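PDB 4F0Q: restriction endonuclease from Mycobacterium sp., which cleaves DNA that carries methylated cytosine, acting as a tetrameric, modification-dependent restriction endonuclease. Local coordinates for the interface of chains A and B and the interface of chains A and C. Residues are numbered along the deposited sequence; one frame, centred on the assembly and turned at random. Chains: chain A/B/C, Restriction endonuclease.

Contact 1: the interface of chains A and B. Residues chain A 247, 251, 254, 257-258; chain B 306, 320-321.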
loop_
_atom_site.group_PDB
_atom_site.type_symbol
_atom_site.label_atom_id
_atom_site.label_comp_id
_atom_site.label_asym_id
_atom_site.label_seq_id
_atom_site.Cartn_x
_atom_site.Cartn_y
_atom_site.Cartn_z
ATOM N N ARG A 247 -9.823 19.870 -21.435
ATOM C CA ARG A 247 -9.700 19.887 -19.983
ATOM C C ARG A 247 -8.242 20.015 -19.558
ATOM O O ARG A 247 -7.932 20.716 -18.599
ATOM C CB ARG A 247 -10.313 18.631 -19.360
ATOM C CG ARG A 247 -10.206 18.611 -17.842
ATOM C CD ARG A 247 -10.498 17.244 -17.253
ATOM N NE ARG A 247 -10.074 17.175 -15.857
ATOM C CZ ARG A 247 -10.190 16.100 -15.086
ATOM N NH1 ARG A 247 -10.725 14.987 -15.572
ATOM N NH2 ARG A 247 -9.772 16.136 -13.828
ATOM N N GLN A 251 -6.743 23.013 -17.308
ATOM C CA GLN A 251 -6.231 22.727 -15.968
ATOM C C GLN A 251 -4.721 22.496 -15.902
ATOM O O GLN A 251 -4.055 22.973 -14.985
ATOM C CB GLN A 251 -6.966 21.527 -15.368
ATOM C CG GLN A 251 -8.467 21.723 -15.243
ATOM C CD GLN A 251 -9.167 20.514 -14.658
ATOM O OE1 GLN A 251 -10.383 20.519 -14.467
ATOM N NE2 GLN A 251 -8.402 19.467 -14.371
ATOM N N LEU A 254 -3.006 18.945 -13.510
ATOM C CA LEU A 254 -4.067 18.506 -12.612
ATOM C C LEU A 254 -5.073 17.608 -13.328
ATOM O O LEU A 254 -5.727 16.772 -12.703
ATOM C CB LEU A 254 -4.786 19.711 -11.999
ATOM C CG LEU A 254 -4.161 20.385 -10.771
ATOM C CD1 LEU A 254 -2.798 20.996 -11.077
ATOM C CD2 LEU A 254 -5.105 21.442 -10.219
ATOM N N PRO A 257 -4.105 13.064 -14.283
ATOM C CA PRO A 257 -4.468 11.820 -13.588
ATOM C C PRO A 257 -5.896 11.332 -13.850
ATOM O O PRO A 257 -6.267 10.279 -13.335
ATOM C CB PRO A 257 -4.322 12.191 -12.107
ATOM C CG PRO A 257 -3.385 13.336 -12.091
ATOM C CD PRO A 257 -3.697 14.111 -13.329
ATOM N N GLY A 258 -6.678 12.071 -14.632
ATOM C CA GLY A 258 -8.061 11.700 -14.870
ATOM C C GLY A 258 -8.496 11.703 -16.323
ATOM O O GLY A 258 -9.679 11.534 -16.616
ATOM N N ARG B 306 -6.819 16.929 -5.299
ATOM C CA ARG B 306 -5.818 17.362 -6.273
ATOM C C ARG B 306 -4.418 17.453 -5.659
ATOM O O ARG B 306 -3.428 17.053 -6.278
ATOM C CB ARG B 306 -6.216 18.704 -6.893
ATOM C CG ARG B 306 -7.522 18.661 -7.674
ATOM C CD ARG B 306 -7.843 20.013 -8.289
ATOM N NE ARG B 306 -9.061 19.978 -9.095
ATOM C CZ ARG B 306 -9.549 21.022 -9.757
ATOM N NH1 ARG B 306 -8.923 22.191 -9.713
ATOM N NH2 ARG B 306 -10.664 20.899 -10.465
ATOM N N LYS B 320 -4.093 7.467 -9.926
ATOM C CA LYS B 320 -5.304 7.642 -10.715
ATOM C C LYS B 320 -6.317 8.494 -9.962
ATOM O O LYS B 320 -6.586 8.263 -8.784
ATOM C CB LYS B 320 -5.916 6.285 -11.072
ATOM C CG LYS B 320 -7.300 6.366 -11.700
ATOM C CD LYS B 320 -7.276 7.122 -13.018
ATOM C CE LYS B 320 -8.684 7.341 -13.550
ATOM N NZ LYS B 320 -8.690 8.086 -14.838
ATOM N N GLU B 321 -6.867 9.489 -10.650
ATOM C CA GLU B 321 -7.911 10.327 -10.079
ATOM C C GLU B 321 -9.175 9.509 -9.855
ATOM O O GLU B 321 -9.635 8.802 -10.751
ATOM C CB GLU B 321 -8.211 11.513 -10.999
ATOM C CG GLU B 321 -9.454 12.299 -10.615
ATOM C CD GLU B 321 -9.722 13.461 -11.551
ATOM O OE1 GLU B 321 -10.907 13.727 -11.845
ATOM O OE2 GLU B 321 -8.750 14.111 -11.988
#
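A:Arg247 and B:Glu321 meet tip to tip across the two-fold interface of chains A and B and form a salt bridge here. NH2 of the A:Arg247 guanidinium lies 2.9 Å from the carboxylate oxygen OE2 of B:Glu321 and uses the syn lone pair of that oxygen; B:Glu321 OE1, at 3.3 Å from A:Arg247 NH2, adds a weak second bond. The two planes are turned 62° apart, so that one nitrogen straddles both oxygens instead of two nitrogens pairing with them side by side. Both side chains are extended: CG of A:Arg247 stands anti to its backbone N (chi1 -180°), and B:Glu321 starts likewise (chi1 169°), which spans the gap between helix and strand.

A backbone hydrogen bond fixes the root of the same glutamate: B:Glu321 N donates to A:Pro257 O at 2.9 Å. Beside this carbonyl runs B:Lys320, bent at chi2, with its CD 3.3 Å from A:Pro257 O and its terminal amine NZ near A:Gly258 CA.

Apolar packing completes the patch. The methyl CD2 of A:Leu254 touches the aliphatic CD of B:Arg306 at 3.6 Å, the two side chains crossing at about a right angle, while CB of B:Glu321 packs on A:Gly258 CA and A:Pro257 CB.

The end of helix 243-251 and the 3-10 turn 256-258 of chain A thus lie against helix 297-312 and strand 318-324 of chain B, in the part matching the restriction-endonuclease family.

Contact 2: the interface of chains A and B. Residues chain A 306, 321, 426, 440; chain B 247, 250-251, 254.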
loop_
_atom_site.group_PDB
_atom_site.type_symbol
_atom_site.label_atom_id
_atom_site.label_comp_id
_atom_site.label_asym_id
_atom_site.label_seq_id
_atom_site.Cartn_x
_atom_site.Cartn_y
_atom_site.Cartn_z
ATOM N N ARG A 306 16.281 -8.079 -5.800
ATOM C CA ARG A 306 16.794 -7.036 -6.688
ATOM C C ARG A 306 15.827 -6.725 -7.832
ATOM O O ARG A 306 15.584 -5.558 -8.159
ATOM C CB ARG A 306 18.169 -7.422 -7.239
ATOM C CG ARG A 306 19.258 -7.480 -6.180
ATOM C CD ARG A 306 20.618 -7.749 -6.795
ATOM N NE ARG A 306 21.676 -7.776 -5.788
ATOM C CZ ARG A 306 22.961 -7.980 -6.058
ATOM N NH1 ARG A 306 23.355 -8.176 -7.309
ATOM N NH2 ARG A 306 23.852 -7.988 -5.077
ATOM N N GLU A 321 15.886 -1.116 -0.029
ATOM C CA GLU A 321 16.370 -2.483 0.120
ATOM C C GLU A 321 16.372 -2.923 1.581
ATOM O O GLU A 321 16.967 -2.267 2.435
ATOM C CB GLU A 321 17.774 -2.615 -0.474
ATOM C CG GLU A 321 18.466 -3.932 -0.169
ATOM C CD GLU A 321 19.857 -4.010 -0.769
ATOM O OE1 GLU A 321 20.712 -4.720 -0.200
ATOM O OE2 GLU A 321 20.092 -3.366 -1.812
ATOM N N TYR A 426 25.962 -4.348 -15.988
ATOM C CA TYR A 426 27.095 -5.263 -16.083
ATOM C C TYR A 426 27.557 -5.518 -17.514
ATOM O O TYR A 426 28.083 -6.587 -17.821
ATOM C CB TYR A 426 26.764 -6.585 -15.390
ATOM C CG TYR A 426 26.297 -6.407 -13.966
ATOM C CD1 TYR A 426 27.171 -5.966 -12.981
ATOM C CD2 TYR A 426 24.982 -6.675 -13.605
ATOM C CE1 TYR A 426 26.750 -5.799 -11.676
ATOM C CE2 TYR A 426 24.553 -6.510 -12.301
ATOM C CZ TYR A 426 25.442 -6.071 -11.341
ATOM O OH TYR A 426 25.021 -5.906 -10.042
ATOM N N GLU A 440 26.578 -13.310 -2.672
ATOM C CA GLU A 440 26.155 -12.302 -1.703
ATOM C C GLU A 440 24.820 -12.566 -1.002
ATOM O O GLU A 440 24.324 -11.700 -0.282
ATOM C CB GLU A 440 26.133 -10.918 -2.362
ATOM C CG GLU A 440 27.460 -10.507 -2.982
ATOM C CD GLU A 440 27.408 -9.128 -3.611
ATOM O OE1 GLU A 440 26.390 -8.429 -3.428
ATOM O OE2 GLU A 440 28.384 -8.746 -4.290
ATOM N N ARG B 247 30.699 -0.094 -3.379
ATOM C CA ARG B 247 29.602 -1.009 -3.661
ATOM C C ARG B 247 28.798 -0.539 -4.866
ATOM O O ARG B 247 28.369 -1.350 -5.680
ATOM C CB ARG B 247 28.685 -1.147 -2.444
ATOM C CG ARG B 247 27.530 -2.107 -2.667
ATOM C CD ARG B 247 26.480 -1.996 -1.579
ATOM N NE ARG B 247 25.247 -2.678 -1.960
ATOM C CZ ARG B 247 24.126 -2.649 -1.250
ATOM N NH1 ARG B 247 24.076 -1.968 -0.112
ATOM N NH2 ARG B 247 23.052 -3.300 -1.676
ATOM N N ARG B 250 30.753 -1.130 -8.029
ATOM C CA ARG B 250 30.675 -2.546 -8.384
ATOM C C ARG B 250 29.316 -2.964 -8.959
ATOM O O ARG B 250 29.242 -3.504 -10.063
ATOM C CB ARG B 250 31.015 -3.423 -7.177
ATOM C CG ARG B 250 30.959 -4.917 -7.466
ATOM C CD ARG B 250 31.332 -5.753 -6.245
ATOM N NE ARG B 250 30.363 -5.625 -5.158
ATOM C CZ ARG B 250 30.569 -4.922 -4.048
ATOM N NH1 ARG B 250 31.715 -4.279 -3.867
ATOM N NH2 ARG B 250 29.627 -4.864 -3.117
ATOM N N GLN B 251 28.249 -2.711 -8.206
ATOM C CA GLN B 251 26.915 -3.217 -8.530
ATOM C C GLN B 251 26.127 -2.319 -9.482
ATOM O O GLN B 251 25.470 -2.802 -10.404
ATOM C CB GLN B 251 26.114 -3.431 -7.245
ATOM C CG GLN B 251 26.755 -4.400 -6.266
ATOM C CD GLN B 251 25.949 -4.559 -4.993
ATOM O OE1 GLN B 251 24.927 -3.897 -4.808
ATOM N NE2 GLN B 251 26.404 -5.437 -4.107
ATOM N N LEU B 254 21.713 -1.348 -8.796
ATOM C CA LEU B 254 21.224 -2.287 -7.792
ATOM C C LEU B 254 21.658 -1.902 -6.380
ATOM O O LEU B 254 21.035 -2.307 -5.399
ATOM C CB LEU B 254 21.701 -3.705 -8.113
ATOM C CG LEU B 254 21.547 -4.179 -9.561
ATOM C CD1 LEU B 254 21.822 -5.673 -9.662
ATOM C CD2 LEU B 254 20.170 -3.843 -10.122
#
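B:Gln251 and A:Glu440 come tip to tip because each holds CG anti to its carbonyl carbon (chi1 -59° and -56°) and runs on extended. The amide NE2 of B:Gln251 stops 3.1 Å from the carboxylate OE1 of A:Glu440, but its N-H points elsewhere, making this a polar contact without a hydrogen bond. Instead, OE1 of A:Glu440 is paired within chain A, at 3.1 Å from NH2 of A:Arg306 and in the plane of its guanidinium, which crosses over toward the B:Gln251 amide. The other oxygen of A:Glu440, OE2, faces NE of B:Arg250 in a longer salt bridge of 3.8 Å.

On the far side of the amide, OE1 of B:Gln251 accepts a bond from NE of B:Arg247 at 3.1 Å, which steadies that guanidinium. Toward A:Glu321, B:Arg247 NH2 makes weak bonds to both oxygens, with the planes 74° apart.

A:Tyr426 lays its phenol against the end of helix 243-251. The carbonyl O of B:Gln251 lies over the ring face, 3.2 Å from A:Tyr426 OH, so any hydrogen bond would be weak and bent. B:Leu254 packs its CD1 between this ring and CD of A:Arg306, 3.7 Å from the latter.

The patch joins two copies of the endonuclease and is likely to help hold the tetramer together.

Contact 3: the interface of chains A and C. Residues chain A 261-265; chain C 101, 191-193, 200.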
loop_
_atom_site.group_PDB
_atom_site.type_symbol
_atom_site.label_atom_id
_atom_site.label_comp_id
_atom_site.label_asym_id
_atom_site.label_seq_id
_atom_site.Cartn_x
_atom_site.Cartn_y
_atom_site.Cartn_z
ATOM N N ARG A 261 -6.644 7.292 -21.276
ATOM C CA ARG A 261 -7.507 6.311 -21.925
ATOM C C ARG A 261 -7.577 5.022 -21.109
ATOM O O ARG A 261 -6.562 4.533 -20.615
ATOM C CB ARG A 261 -7.009 6.012 -23.341
ATOM C CG ARG A 261 -7.842 4.984 -24.094
ATOM C CD ARG A 261 -7.310 4.762 -25.501
ATOM N NE ARG A 261 -8.130 3.819 -26.258
ATOM C CZ ARG A 261 -7.876 2.518 -26.359
ATOM N NH1 ARG A 261 -6.821 1.997 -25.749
ATOM N NH2 ARG A 261 -8.678 1.737 -27.071
ATOM N N ARG A 262 -8.783 4.480 -20.970
ATOM C CA ARG A 262 -8.994 3.275 -20.181
ATOM C C ARG A 262 -9.813 2.246 -20.950
ATOM O O ARG A 262 -10.863 2.564 -21.507
ATOM C CB ARG A 262 -9.694 3.620 -18.866
ATOM C CG ARG A 262 -9.921 2.435 -17.944
ATOM C CD ARG A 262 -8.605 1.849 -17.458
ATOM N NE ARG A 262 -8.804 0.931 -16.341
ATOM C CZ ARG A 262 -9.025 -0.371 -16.474
ATOM N NH1 ARG A 262 -9.072 -0.920 -17.679
ATOM N NH2 ARG A 262 -9.199 -1.128 -15.398
ATOM N N VAL A 263 -9.324 1.010 -20.981
ATOM C CA VAL A 263 -10.057 -0.086 -21.602
ATOM C C VAL A 263 -10.324 -1.184 -20.582
ATOM O O VAL A 263 -9.392 -1.784 -20.048
ATOM C CB VAL A 263 -9.291 -0.685 -22.797
ATOM C CG1 VAL A 263 -10.016 -1.909 -23.330
ATOM C CG2 VAL A 263 -9.119 0.354 -23.891
ATOM N N LEU A 264 -11.600 -1.436 -20.308
ATOM C CA LEU A 264 -11.983 -2.482 -19.366
ATOM C C LEU A 264 -11.786 -3.864 -19.981
ATOM O O LEU A 264 -12.588 -4.312 -20.799
ATOM C CB LEU A 264 -13.432 -2.302 -18.908
ATOM C CG LEU A 264 -13.721 -1.082 -18.029
ATOM C CD1 LEU A 264 -15.187 -1.038 -17.627
ATOM C CD2 LEU A 264 -12.823 -1.071 -16.803
ATOM N N ALA A 265 -10.709 -4.530 -19.581
ATOM C CA ALA A 265 -10.393 -5.854 -20.097
ATOM C C ALA A 265 -10.096 -6.822 -18.959
ATOM O O ALA A 265 -9.854 -6.407 -17.826
ATOM C CB ALA A 265 -9.214 -5.780 -21.050
ATOM N N TRP C 101 -16.516 -5.175 -16.754
ATOM C CA TRP C 101 -17.744 -4.508 -17.182
ATOM C C TRP C 101 -18.976 -5.098 -16.506
ATOM O O TRP C 101 -20.080 -5.033 -17.046
ATOM C CB TRP C 101 -17.899 -4.571 -18.701
ATOM C CG TRP C 101 -17.899 -5.963 -19.242
ATOM C CD1 TRP C 101 -18.982 -6.772 -19.430
ATOM C CD2 TRP C 101 -16.758 -6.715 -19.669
ATOM N NE1 TRP C 101 -18.586 -7.983 -19.944
ATOM C CE2 TRP C 101 -17.224 -7.973 -20.101
ATOM C CE3 TRP C 101 -15.389 -6.446 -19.729
ATOM C CZ2 TRP C 101 -16.369 -8.960 -20.586
ATOM C CZ3 TRP C 101 -14.540 -7.427 -20.209
ATOM C CH2 TRP C 101 -15.033 -8.667 -20.631
ATOM N N VAL C 191 -14.754 1.744 -23.032
ATOM C CA VAL C 191 -14.239 0.833 -24.048
ATOM C C VAL C 191 -13.923 -0.511 -23.407
ATOM O O VAL C 191 -13.117 -0.589 -22.482
ATOM C CB VAL C 191 -12.968 1.385 -24.724
ATOM C CG1 VAL C 191 -12.421 0.378 -25.728
ATOM C CG2 VAL C 191 -13.258 2.717 -25.397
ATOM N N GLN C 192 -14.567 -1.566 -23.889
ATOM C CA GLN C 192 -14.405 -2.881 -23.286
ATOM C C GLN C 192 -13.709 -3.848 -24.234
ATOM O O GLN C 192 -13.769 -3.686 -25.447
ATOM C CB GLN C 192 -15.766 -3.445 -22.879
ATOM C CG GLN C 192 -16.575 -2.518 -21.989
ATOM C CD GLN C 192 -17.974 -3.037 -21.731
ATOM O OE1 GLN C 192 -18.818 -2.331 -21.181
ATOM N NE2 GLN C 192 -18.226 -4.281 -22.125
ATOM N N ARG C 193 -13.044 -4.850 -23.674
ATOM C CA ARG C 193 -12.453 -5.908 -24.484
ATOM C C ARG C 193 -13.076 -7.258 -24.157
ATOM O O ARG C 193 -12.958 -7.755 -23.037
ATOM C CB ARG C 193 -10.938 -5.977 -24.298
ATOM C CG ARG C 193 -10.310 -7.185 -24.979
ATOM C CD ARG C 193 -8.798 -7.195 -24.863
ATOM N NE ARG C 193 -8.174 -6.160 -25.681
ATOM C CZ ARG C 193 -7.729 -5.002 -25.207
ATOM N NH1 ARG C 193 -7.836 -4.733 -23.915
ATOM N NH2 ARG C 193 -7.174 -4.117 -26.024
ATOM N N SER C 200 -11.647 -4.713 -29.077
ATOM C CA SER C 200 -12.235 -3.664 -28.257
ATOM C C SER C 200 -13.487 -3.091 -28.909
ATOM O O SER C 200 -13.558 -2.956 -30.130
ATOM C CB SER C 200 -11.220 -2.551 -27.992
ATOM O OG SER C 200 -10.115 -3.040 -27.251
HETATM O O HOH W 1 -13.406 2.665 -20.609
HETATM O O HOH W 2 -8.081 -0.938 -27.562
#
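A:Val263 and C:Val191 form the apolar centre of a short parallel beta bridge, by which strand 263-264 of chain A adds to the edge of the long strand 175-193 of chain C. CG2 of A:Val263 lies 3.8 Å from CG1 of C:Val191, their side chains meeting at a slant. CG1 of A:Val263, held anti to its backbone N (chi1 174°), turns toward C:Arg193 and approaches NH1 at 3.6 Å.

Next to this pair, the methyl of A:Ala265 sits at the in-plane edge of the C:Arg193 guanidinium and also packs on CB of that arginine, 3.7 Å from A:Ala265 CB. The bend at chi3 (-71°) folds the guanidinium back beside this methyl, and OG of C:Ser200 lies over one of its faces.

Backbone bonds flank the centre: A:Leu264 N donates to C:Val191 O at 2.8 Å, and C:Arg193 N donates to A:Leu264 O at 3.0 Å. A:Leu264 thereby engages residues on both sides of C:Gln192, the register of a parallel pair. CE3 and CZ3 of the C:Trp101 indole lie near A:Leu264 O, and the ring carries the amide NE2 of C:Gln192 over one face.

Waters bridge the polar rim. Water 1, 2.7 Å from A:Arg262 O, links it to the backbone N of C:Val191. Water 2 lies in the guanidinium plane of A:Arg261, 2.8 Å from NH2, and joins it to the hydroxyl OG of C:Ser200.

Contacts 1 and 2 belong to the same two-fold interface, their C-alpha centres about 37 Å apart. Residues 247, 251, 254, 306 and 321 occur in both with the chains exchanged, so the arginine-glutamate pair is present twice. Contact 3, about 20 Å from contact 1 and 40 Å from contact 2 between C-alpha centres, joins chain A to a third copy without exact two-fold symmetry. Strand 263-264 follows closely on the 3-10 turn 256-258 of contact 1, so one short stretch of chain A serves two neighbours. Such shared use of a segment would couple the A–B pairing to further assembly into the tetramer.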